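Long-range contacts in membrane-bound lysozyme inhibitor of C-type lysozyme (Pseudomonas aeruginosa, PDB 3F6Z), which specifically inhibits C-type lysozymes and is anchored as a lipoprotein in the outer membrane of the bacterium: residues R19-K24 with V33-K38; L54-V59 with G70-W75; N27-T32 with V45-D50; Y23-G28 with V96-R101. All coordinates share one frame; numbering follows the deposited sequence.

Overall arrangement
All four contacts belong to one closed antiparallel barrel. Interactions 1 and 3 sit on either side of strand 30-38, pairing it with 16-25 and 41-49, while interaction 4 joins 16-25 to the last strand, 96-100, and so closes the ring. Interaction 2 lies inside, and its centre is about 13 Å from those of interactions 1 and 3 and about 17 Å from that of interaction 4. W74 of interaction 2 reaches Y35 and Y23 of interaction 1. K77 and S63, inferred to act directly on the lysozyme active site, lie further off: the side chains of Y23 and E100 are each about 9 Å from that of K77, and that of I73 about 11 Å from that of S63.

Interaction 1 (R19-K24 with V33-K38); sequences RSVDYK and VQYLNK
Y23 and Y35 reach toward each other tip to tip, and the hydroxyl OH of Y35 donates to OH of Y23 at 2.6 Å. In both tyrosines CG stands anti to the carbonyl carbon (chi1 -70° in Y23, -68° in Y35), beside the backbone N. Y35 OH also receives the indole NE1 of W74, so the hydroxyl both accepts and donates, and its rotation is probably fixed. Small side chains frame the Y35 ring. CG2 of V21 lies in the ring plane at its edge, 3.8 Å from CE2 of Y35, whereas CG1 of V33 rests on one face, toward the rim. The other methyl of V33, CG2, turns to Y23 and meets its CE2 at 4.1 Å. The two strands, 16-25 and 30-38, form a beta hairpin of the barrel, with R19 opposite Y35 and V21 opposite V33 as hydrogen-bonded pairs. The Y35 N to R19 O bond, 2.8 Å long, is almost straight. Between them S20 faces Q34 on the other surface of the sheet, CA of S20 lying 3.2 Å from V33 O in a CA-H...O contact. V33 and Y35 also touch strand 41-49, through V46 and A44.

Interaction 2 (L54-V59 with G70-W75); sequences LVFSNV and GQYIWW
The F56 ring turns its edge to Y72, whose CB lies near the ring plane, 3.7 Å from CE2 of F56. Within its own segment, the carbonyl O of L54 occupies another in-plane place at the edge of the same ring. CB of W74 approaches obliquely, 3.8 Å from F56 CE2. On the Y72 ring one face carries the amide NE2 of Q71, 3.2 Å above the plane and over its centre, while L54 CD1 comes in obliquely to CD2 of Y72 at 3.8 Å, the two side chains crossing at about a right angle. In W74, CG is anti to the backbone N (chi1 176°), and the indole, whose NE1 is taken up by Y35, leads away from F56, leaving CB to make the contact. These are apolar contacts of the barrel interior between strands at 62°, with axes 8.3 Å apart. Strand 65-69 comes between them in the sheet, sending Y67 and A69 against F56. V46 and V48 of strand 41-49 also touch F56, and A81 and L83 of strand 80-84 pack on W74.

Interaction 3 (N27-T32 with V45-D50); sequences NGRKFT and VVPVSD
R29, just before strand 30-32, and F31 within it meet P47 where strands 30-32 and 45-47 run antiparallel at 157° with axes 7.1 Å apart, wider than a directly bonded pair, so that a water spans the backbones by donating to T32 O and, weakly, to V45 O. The guanidinium of R29 does the polar work. Its NH2 donates to the carbonyl O of P47 at 2.6 Å with an angle of 167°; that oxygen lies in the guanidinium plane, though NH2 itself is tilted from the plane of the carbonyl. NH1 adds a weak bond to the same atom, so one oxygen takes two N-H groups. The bend at chi3 (61°) turns NE out of an extended course in the R29 chain. Both faces of the flat group are occupied toward the rim: CD1 of F31 lies 3.4 Å above one, and CA of S49 is 3.7 Å above the opposite one. F31 thus touches both the guanidinium, through CD1, and the proline, where its CB meets P47 CG at 3.5 Å. On the same ring CE2 approaches CG1 of V46 at 4.3 Å. CD of P47 in turn lies 3.4 Å from T32 O. These two strands form a hairpin, and at V48 the second turns a corner. Around the contact, F31 touches C25 of strand 16-25, V46 and V48 lean on F56 of strand 52-59, and the same two valines meet W74 and Y72 of strand 72-77.

Interaction 4 (Y23-G28 with V96-R101); sequences YKCENG and VACKER
C25 and C98 are joined by a disulfide whose SG atoms are 2.0 Å apart, with a torsion of 93° about the S-S bond. Paired directly across the strands as an antiparallel non-hydrogen-bonded pair, they put both side chains on the same face of the sheet, and in each SG stands anti to the carbonyl carbon, where the two sulfurs meet. CG1 of V96 packs on CB of C25 at 3.6 Å. Backbone bonds flank the bridge: K24 and K99 exchange two, and E26 N donates to A97 O at 2.8 Å. At the other end of the paired strands, CG of E100 lies 3.8 Å from CE1 of Y23, the side chains crossing with ring and carboxylate planes 76° apart. Beyond this, the Y23 hydroxyl, already accepting from Y35, donates a hydrogen bond to a water that in turn donates to OE2 of E100. A second water accepts from NZ of K99 and donates to K24 O. What positions the first shell lies further out. A type I turn from C25 to G28, closed by G28 N on C25 O at 3.1 Å, leads the chain away after the bridge. C98 is bonded through its backbone to A81 of strand 80-84. The covalent link therefore ties strand 16-25 to strand 96-100, the seam that closes the barrel, and as a fixed cross-link it would be expected to limit fraying of the last strand next to the C-terminal carboxylate of R101.

Interaction 1 (R19-K24 with V33-K38)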
# COMPACT_ATOMS: atom_id res chain seq x y z
N ARG B 19 15.27 11.03 13.34
CA ARG B 19 16.19 10.04 13.86
C ARG B 19 16.80 9.18 12.76
O ARG B 19 16.10 8.73 11.85
CB ARG B 19 15.44 9.17 14.86
CG ARG B 19 16.25 8.06 15.47
CD ARG B 19 15.35 7.16 16.29
NE ARG B 19 16.01 5.92 16.67
CZ ARG B 19 15.37 4.82 17.03
NH1 ARG B 19 14.04 4.81 17.06
NH2 ARG B 19 16.05 3.72 17.35
N SER B 20 18.10 8.95 12.84
CA SER B 20 18.80 8.12 11.86
C SER B 20 19.12 6.79 12.51
O SER B 20 19.63 6.75 13.63
CB SER B 20 20.09 8.79 11.40
OG SER B 20 19.82 9.97 10.68
N VAL B 21 18.83 5.69 11.82
CA VAL B 21 19.09 4.38 12.37
C VAL B 21 19.86 3.51 11.39
O VAL B 21 19.52 3.45 10.20
CB VAL B 21 17.77 3.67 12.77
CG1 VAL B 21 18.06 2.33 13.42
CG2 VAL B 21 16.96 4.57 13.71
N ASP B 22 20.90 2.84 11.88
CA ASP B 22 21.71 1.97 11.03
C ASP B 22 21.19 0.55 11.14
O ASP B 22 20.84 0.09 12.23
CB ASP B 22 23.18 2.01 11.45
CG ASP B 22 23.70 3.42 11.64
OD1 ASP B 22 23.49 4.26 10.74
OD2 ASP B 22 24.32 3.68 12.69
N TYR B 23 21.14 -0.15 10.01
CA TYR B 23 20.65 -1.52 9.97
C TYR B 23 21.63 -2.42 9.23
O TYR B 23 22.55 -1.96 8.55
CB TYR B 23 19.32 -1.62 9.21
CG TYR B 23 18.11 -1.02 9.89
CD1 TYR B 23 17.22 -1.81 10.62
CD2 TYR B 23 17.84 0.35 9.79
CE1 TYR B 23 16.10 -1.26 11.23
CE2 TYR B 23 16.73 0.91 10.40
CZ TYR B 23 15.87 0.11 11.12
OH TYR B 23 14.79 0.70 11.75
N LYS B 24 21.38 -3.72 9.36
CA LYS B 24 22.15 -4.75 8.69
C LYS B 24 21.10 -5.81 8.41
O LYS B 24 20.38 -6.23 9.32
CB LYS B 24 23.25 -5.31 9.58
CG LYS B 24 24.01 -6.46 8.91
CD LYS B 24 25.33 -6.73 9.59
CE LYS B 24 26.10 -7.81 8.85
NZ LYS B 24 27.47 -7.97 9.43
N VAL B 33 18.71 4.53 7.76
CA VAL B 33 17.39 5.05 7.45
C VAL B 33 17.10 6.31 8.26
O VAL B 33 17.53 6.44 9.40
CB VAL B 33 16.30 4.00 7.78
CG1 VAL B 33 14.90 4.62 7.67
CG2 VAL B 33 16.42 2.81 6.83
N GLN B 34 16.37 7.24 7.67
CA GLN B 34 16.01 8.45 8.40
C GLN B 34 14.52 8.43 8.66
O GLN B 34 13.71 8.30 7.73
CB GLN B 34 16.39 9.72 7.63
CG GLN B 34 16.15 10.97 8.46
CD GLN B 34 16.56 12.25 7.76
OE1 GLN B 34 15.96 12.65 6.76
NE2 GLN B 34 17.58 12.91 8.29
N TYR B 35 14.14 8.53 9.92
CA TYR B 35 12.74 8.54 10.29
C TYR B 35 12.30 9.95 10.60
O TYR B 35 13.02 10.70 11.27
CB TYR B 35 12.51 7.62 11.50
CG TYR B 35 12.72 6.17 11.17
CD1 TYR B 35 11.81 5.48 10.37
CD2 TYR B 35 13.85 5.49 11.63
CE1 TYR B 35 12.03 4.15 10.02
CE2 TYR B 35 14.08 4.15 11.28
CZ TYR B 35 13.16 3.49 10.48
OH TYR B 35 13.37 2.19 10.11
N LEU B 36 11.13 10.33 10.09
CA LEU B 36 10.59 11.66 10.32
C LEU B 36 9.14 11.53 10.78
O LEU B 36 8.30 11.01 10.05
CB LEU B 36 10.65 12.52 9.06
CG LEU B 36 12.05 12.83 8.50
CD1 LEU B 36 12.42 11.79 7.44
CD2 LEU B 36 12.07 14.23 7.89
N ASN B 37 8.88 11.99 11.99
CA ASN B 37 7.55 11.95 12.58
C ASN B 37 7.09 13.36 12.93
O ASN B 37 7.69 14.04 13.76
CB ASN B 37 7.55 11.08 13.84
CG ASN B 37 8.10 9.69 13.58
OD1 ASN B 37 9.01 9.23 14.28
ND2 ASN B 37 7.54 9.00 12.59
N LYS B 38 6.01 13.79 12.28
CA LYS B 38 5.46 15.11 12.52
C LYS B 38 3.94 15.08 12.39
O LYS B 38 3.40 15.04 11.29
CB LYS B 38 6.05 16.10 11.50
CG LYS B 38 5.52 17.52 11.60
CD LYS B 38 6.18 18.40 10.55
CE LYS B 38 5.53 19.79 10.48
NZ LYS B 38 5.73 20.57 11.74

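Interaction 2 (L54-V59 with G70-W75)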
# COMPACT_ATOMS: atom_id res chain seq x y z
N LEU B 54 14.37 5.71 -1.42
CA LEU B 54 12.97 6.11 -1.49
C LEU B 54 12.40 6.74 -0.23
O LEU B 54 12.76 6.38 0.88
CB LEU B 54 12.11 4.91 -1.84
CG LEU B 54 12.45 4.15 -3.13
CD1 LEU B 54 11.45 3.02 -3.32
CD2 LEU B 54 12.43 5.09 -4.32
N VAL B 55 11.49 7.69 -0.43
CA VAL B 55 10.81 8.34 0.68
C VAL B 55 9.54 7.52 0.91
O VAL B 55 8.60 7.60 0.12
CB VAL B 55 10.39 9.79 0.33
CG1 VAL B 55 9.58 10.39 1.50
CG2 VAL B 55 11.63 10.66 0.05
N PHE B 56 9.53 6.72 1.97
CA PHE B 56 8.37 5.89 2.29
C PHE B 56 7.40 6.65 3.19
O PHE B 56 7.82 7.42 4.05
CB PHE B 56 8.78 4.62 3.04
CG PHE B 56 9.53 3.62 2.21
CD1 PHE B 56 10.79 3.93 1.69
CD2 PHE B 56 9.00 2.35 1.98
CE1 PHE B 56 11.52 2.99 0.97
CE2 PHE B 56 9.71 1.39 1.26
CZ PHE B 56 10.98 1.71 0.75
N SER B 57 6.11 6.42 3.00
CA SER B 57 5.10 7.07 3.83
C SER B 57 4.42 6.00 4.69
O SER B 57 4.09 4.92 4.23
CB SER B 57 4.07 7.79 2.96
OG SER B 57 3.09 8.41 3.77
N ASN B 58 4.22 6.33 5.96
CA ASN B 58 3.59 5.42 6.90
C ASN B 58 2.14 5.13 6.50
O ASN B 58 1.36 6.05 6.23
CB ASN B 58 3.64 6.03 8.30
CG ASN B 58 3.03 5.14 9.35
OD1 ASN B 58 3.50 4.04 9.61
ND2 ASN B 58 1.96 5.62 9.97
N VAL B 59 1.80 3.84 6.43
CA VAL B 59 0.45 3.42 6.08
C VAL B 59 -0.16 2.60 7.22
O VAL B 59 0.56 2.05 8.06
CB VAL B 59 0.44 2.59 4.76
CG1 VAL B 59 0.82 3.48 3.58
CG2 VAL B 59 1.40 1.41 4.86
N GLY B 70 7.03 3.01 -3.92
CA GLY B 70 7.34 2.22 -5.10
C GLY B 70 6.74 0.84 -4.99
O GLY B 70 5.57 0.69 -4.65
N GLN B 71 7.54 -0.18 -5.27
CA GLN B 71 7.06 -1.56 -5.15
C GLN B 71 7.50 -2.18 -3.83
O GLN B 71 7.37 -3.38 -3.63
CB GLN B 71 7.56 -2.41 -6.33
CG GLN B 71 8.66 -1.77 -7.17
CD GLN B 71 10.05 -2.18 -6.74
OE1 GLN B 71 11.05 -1.85 -7.39
NE2 GLN B 71 10.12 -2.92 -5.64
N TYR B 72 7.99 -1.34 -2.93
CA TYR B 72 8.48 -1.79 -1.63
C TYR B 72 7.59 -1.47 -0.44
O TYR B 72 6.78 -0.53 -0.46
CB TYR B 72 9.85 -1.18 -1.35
CG TYR B 72 10.95 -1.59 -2.30
CD1 TYR B 72 11.60 -2.82 -2.15
CD2 TYR B 72 11.37 -0.75 -3.33
CE1 TYR B 72 12.64 -3.20 -3.00
CE2 TYR B 72 12.40 -1.11 -4.19
CZ TYR B 72 13.04 -2.33 -4.02
OH TYR B 72 14.05 -2.69 -4.88
N ILE B 73 7.79 -2.26 0.61
CA ILE B 73 7.11 -2.07 1.88
C ILE B 73 8.24 -2.22 2.92
O ILE B 73 8.99 -3.19 2.89
CB ILE B 73 6.03 -3.15 2.16
CG1 ILE B 73 4.85 -3.00 1.19
CG2 ILE B 73 5.55 -3.04 3.60
CD1 ILE B 73 4.05 -1.71 1.38
N TRP B 74 8.37 -1.22 3.78
CA TRP B 74 9.37 -1.24 4.84
C TRP B 74 8.54 -1.29 6.12
O TRP B 74 7.88 -0.32 6.48
CB TRP B 74 10.23 0.02 4.78
CG TRP B 74 11.25 0.14 5.89
CD1 TRP B 74 11.24 1.05 6.91
CD2 TRP B 74 12.43 -0.65 6.06
NE1 TRP B 74 12.35 0.88 7.70
CE2 TRP B 74 13.10 -0.16 7.20
CE3 TRP B 74 12.99 -1.72 5.36
CZ2 TRP B 74 14.31 -0.70 7.66
CZ3 TRP B 74 14.19 -2.26 5.81
CH2 TRP B 74 14.84 -1.75 6.95
N TRP B 75 8.57 -2.44 6.79
CA TRP B 75 7.77 -2.64 8.00
C TRP B 75 8.67 -2.90 9.21
O TRP B 75 9.35 -3.92 9.28
CB TRP B 75 6.85 -3.84 7.77
CG TRP B 75 5.58 -3.84 8.55
CD1 TRP B 75 5.34 -3.23 9.75
CD2 TRP B 75 4.39 -4.56 8.22
NE1 TRP B 75 4.07 -3.53 10.19
CE2 TRP B 75 3.47 -4.35 9.27
CE3 TRP B 75 4.01 -5.37 7.14
CZ2 TRP B 75 2.19 -4.93 9.28
CZ3 TRP B 75 2.74 -5.95 7.14
CH2 TRP B 75 1.84 -5.72 8.21

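Interaction 3 (N27-T32 with V45-D50)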
# COMPACT_ATOMS: atom_id res chain seq x y z
N ASN B 27 20.99 -10.22 4.03
CA ASN B 27 21.65 -10.41 2.74
C ASN B 27 22.99 -9.69 2.69
O ASN B 27 23.61 -9.54 1.63
CB ASN B 27 20.74 -9.92 1.60
CG ASN B 27 20.44 -8.44 1.67
OD1 ASN B 27 20.40 -7.84 2.75
ND2 ASN B 27 20.21 -7.83 0.52
N GLY B 28 23.45 -9.27 3.87
CA GLY B 28 24.72 -8.58 3.96
C GLY B 28 24.60 -7.08 3.93
O GLY B 28 25.39 -6.38 4.57
N ARG B 29 23.62 -6.57 3.19
CA ARG B 29 23.43 -5.13 3.08
C ARG B 29 23.48 -4.41 4.42
O ARG B 29 23.05 -4.94 5.45
CB ARG B 29 22.09 -4.80 2.42
CG ARG B 29 21.99 -5.10 0.93
CD ARG B 29 20.84 -4.30 0.36
NE ARG B 29 21.08 -2.87 0.53
CZ ARG B 29 20.13 -1.94 0.60
NH1 ARG B 29 18.85 -2.29 0.51
NH2 ARG B 29 20.45 -0.66 0.75
N LYS B 30 24.01 -3.20 4.39
CA LYS B 30 24.12 -2.36 5.57
C LYS B 30 23.86 -0.93 5.11
O LYS B 30 24.53 -0.41 4.22
CB LYS B 30 25.52 -2.47 6.17
CG LYS B 30 25.96 -3.89 6.44
CD LYS B 30 27.15 -3.95 7.40
CE LYS B 30 27.61 -5.39 7.59
NZ LYS B 30 28.56 -5.55 8.73
N PHE B 31 22.86 -0.30 5.72
CA PHE B 31 22.49 1.07 5.36
C PHE B 31 21.92 1.81 6.54
O PHE B 31 21.81 1.27 7.63
CB PHE B 31 21.46 1.05 4.24
CG PHE B 31 20.33 0.10 4.47
CD1 PHE B 31 20.44 -1.24 4.10
CD2 PHE B 31 19.16 0.52 5.10
CE1 PHE B 31 19.40 -2.14 4.35
CE2 PHE B 31 18.12 -0.38 5.36
CZ PHE B 31 18.24 -1.71 4.98
N THR B 32 21.56 3.06 6.31
CA THR B 32 21.01 3.92 7.34
C THR B 32 19.69 4.51 6.87
O THR B 32 19.56 4.93 5.72
CB THR B 32 21.96 5.09 7.66
OG1 THR B 32 23.22 4.57 8.10
CG2 THR B 32 21.37 5.98 8.76
N VAL B 45 13.00 7.39 5.08
CA VAL B 45 13.79 7.53 3.86
C VAL B 45 14.71 6.32 3.84
O VAL B 45 15.61 6.18 4.67
CB VAL B 45 14.62 8.86 3.88
CG1 VAL B 45 15.34 9.05 2.55
CG2 VAL B 45 13.68 10.04 4.14
N VAL B 46 14.47 5.43 2.89
CA VAL B 46 15.24 4.21 2.83
C VAL B 46 15.97 3.93 1.54
O VAL B 46 15.40 4.05 0.45
CB VAL B 46 14.32 2.98 3.07
CG1 VAL B 46 15.16 1.72 3.09
CG2 VAL B 46 13.51 3.15 4.35
N PRO B 47 17.25 3.58 1.64
CA PRO B 47 18.00 3.27 0.42
C PRO B 47 17.73 1.78 0.15
O PRO B 47 18.35 0.90 0.74
CB PRO B 47 19.45 3.55 0.81
CG PRO B 47 19.47 3.22 2.28
CD PRO B 47 18.17 3.84 2.77
N VAL B 48 16.76 1.52 -0.72
CA VAL B 48 16.38 0.15 -1.06
C VAL B 48 17.51 -0.53 -1.83
O VAL B 48 17.47 -1.75 -2.04
CB VAL B 48 15.08 0.12 -1.90
CG1 VAL B 48 13.93 0.72 -1.09
CG2 VAL B 48 15.27 0.89 -3.19
N SER B 49 18.50 0.26 -2.24
CA SER B 49 19.66 -0.25 -2.96
C SER B 49 20.75 0.81 -2.96
O SER B 49 20.57 1.91 -2.43
CB SER B 49 19.29 -0.65 -4.40
OG SER B 49 18.94 0.48 -5.18
N ASP B 50 21.89 0.47 -3.56
CA ASP B 50 23.02 1.38 -3.62
C ASP B 50 22.76 2.66 -4.43
O ASP B 50 23.35 3.70 -4.14
CB ASP B 50 24.23 0.64 -4.18
CG ASP B 50 25.53 1.36 -3.92
OD1 ASP B 50 25.71 2.48 -4.45
OD2 ASP B 50 26.38 0.81 -3.18
O HOH W 1 18.79 7.48 4.70

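Interaction 4 (Y23-G28 with V96-R101)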
# COMPACT_ATOMS: atom_id res chain seq x y z
N TYR B 23 21.14 -0.15 10.01
CA TYR B 23 20.65 -1.52 9.97
C TYR B 23 21.63 -2.42 9.23
O TYR B 23 22.55 -1.96 8.55
CB TYR B 23 19.32 -1.62 9.21
CG TYR B 23 18.11 -1.02 9.89
CD1 TYR B 23 17.22 -1.81 10.62
CD2 TYR B 23 17.84 0.35 9.79
CE1 TYR B 23 16.10 -1.26 11.23
CE2 TYR B 23 16.73 0.91 10.40
CZ TYR B 23 15.87 0.11 11.12
OH TYR B 23 14.79 0.70 11.75
N LYS B 24 21.38 -3.72 9.36
CA LYS B 24 22.15 -4.75 8.69
C LYS B 24 21.10 -5.81 8.41
O LYS B 24 20.38 -6.23 9.32
CB LYS B 24 23.25 -5.31 9.58
CG LYS B 24 24.01 -6.46 8.91
CD LYS B 24 25.33 -6.73 9.59
CE LYS B 24 26.10 -7.81 8.85
NZ LYS B 24 27.47 -7.97 9.43
N CYS B 25 21.00 -6.21 7.16
CA CYS B 25 20.00 -7.20 6.78
C CYS B 25 20.62 -8.57 6.52
O CYS B 25 21.84 -8.70 6.41
CB CYS B 25 19.24 -6.72 5.54
SG CYS B 25 18.57 -5.03 5.73
N GLU B 26 19.75 -9.57 6.43
CA GLU B 26 20.15 -10.95 6.22
C GLU B 26 20.86 -11.23 4.89
O GLU B 26 21.28 -12.37 4.65
CB GLU B 26 18.92 -11.85 6.31
CG GLU B 26 19.25 -13.30 6.53
CD GLU B 26 18.07 -14.20 6.29
OE1 GLU B 26 16.96 -13.87 6.76
OE2 GLU B 26 18.26 -15.24 5.63
N ASN B 27 20.99 -10.22 4.03
CA ASN B 27 21.65 -10.41 2.74
C ASN B 27 22.99 -9.69 2.69
O ASN B 27 23.61 -9.54 1.63
CB ASN B 27 20.74 -9.92 1.60
CG ASN B 27 20.44 -8.44 1.67
OD1 ASN B 27 20.40 -7.84 2.75
ND2 ASN B 27 20.21 -7.83 0.52
N GLY B 28 23.45 -9.27 3.87
CA GLY B 28 24.72 -8.58 3.96
C GLY B 28 24.60 -7.08 3.93
O GLY B 28 25.39 -6.38 4.57
N VAL B 96 13.02 -9.33 3.18
CA VAL B 96 14.36 -9.35 3.76
C VAL B 96 14.31 -8.90 5.22
O VAL B 96 13.73 -7.86 5.53
CB VAL B 96 15.29 -8.40 2.98
CG1 VAL B 96 16.67 -8.36 3.62
CG2 VAL B 96 15.38 -8.84 1.52
N ALA B 97 14.92 -9.68 6.11
CA ALA B 97 14.93 -9.37 7.53
C ALA B 97 16.15 -8.53 7.93
O ALA B 97 17.29 -8.89 7.62
CB ALA B 97 14.88 -10.65 8.35
N CYS B 98 15.91 -7.43 8.64
CA CYS B 98 16.98 -6.53 9.07
C CYS B 98 16.88 -6.24 10.57
O CYS B 98 15.80 -6.30 11.16
CB CYS B 98 16.92 -5.20 8.31
SG CYS B 98 16.70 -5.29 6.50
N LYS B 99 18.02 -5.89 11.15
CA LYS B 99 18.12 -5.58 12.58
C LYS B 99 18.81 -4.22 12.72
O LYS B 99 19.64 -3.86 11.90
CB LYS B 99 18.99 -6.60 13.30
CG LYS B 99 18.64 -8.06 13.08
CD LYS B 99 19.87 -8.93 13.36
CE LYS B 99 19.58 -10.41 13.14
NZ LYS B 99 18.87 -10.68 11.85
N GLU B 100 18.47 -3.49 13.77
CA GLU B 100 19.11 -2.21 14.03
C GLU B 100 20.58 -2.49 14.36
O GLU B 100 20.87 -3.42 15.12
CB GLU B 100 18.45 -1.48 15.20
CG GLU B 100 17.28 -0.60 14.78
CD GLU B 100 16.68 0.16 15.95
OE1 GLU B 100 17.46 0.62 16.82
OE2 GLU B 100 15.44 0.32 15.98
N ARG B 101 21.47 -1.70 13.77
CA ARG B 101 22.93 -1.76 13.94
C ARG B 101 23.64 -1.60 12.61
O ARG B 101 24.22 -0.53 12.38
CB ARG B 101 23.40 -3.08 14.57
CG ARG B 101 23.26 -3.16 16.08
CD ARG B 101 23.98 -2.05 16.80
NE ARG B 101 23.87 -2.20 18.25
CZ ARG B 101 22.73 -2.16 18.93
NH1 ARG B 101 21.57 -1.98 18.30
NH2 ARG B 101 22.74 -2.29 20.25
OXT ARG B 101 23.59 -2.55 11.80
O HOH W 2 13.93 -0.73 13.89
O HOH W 3 20.79 -9.41 9.88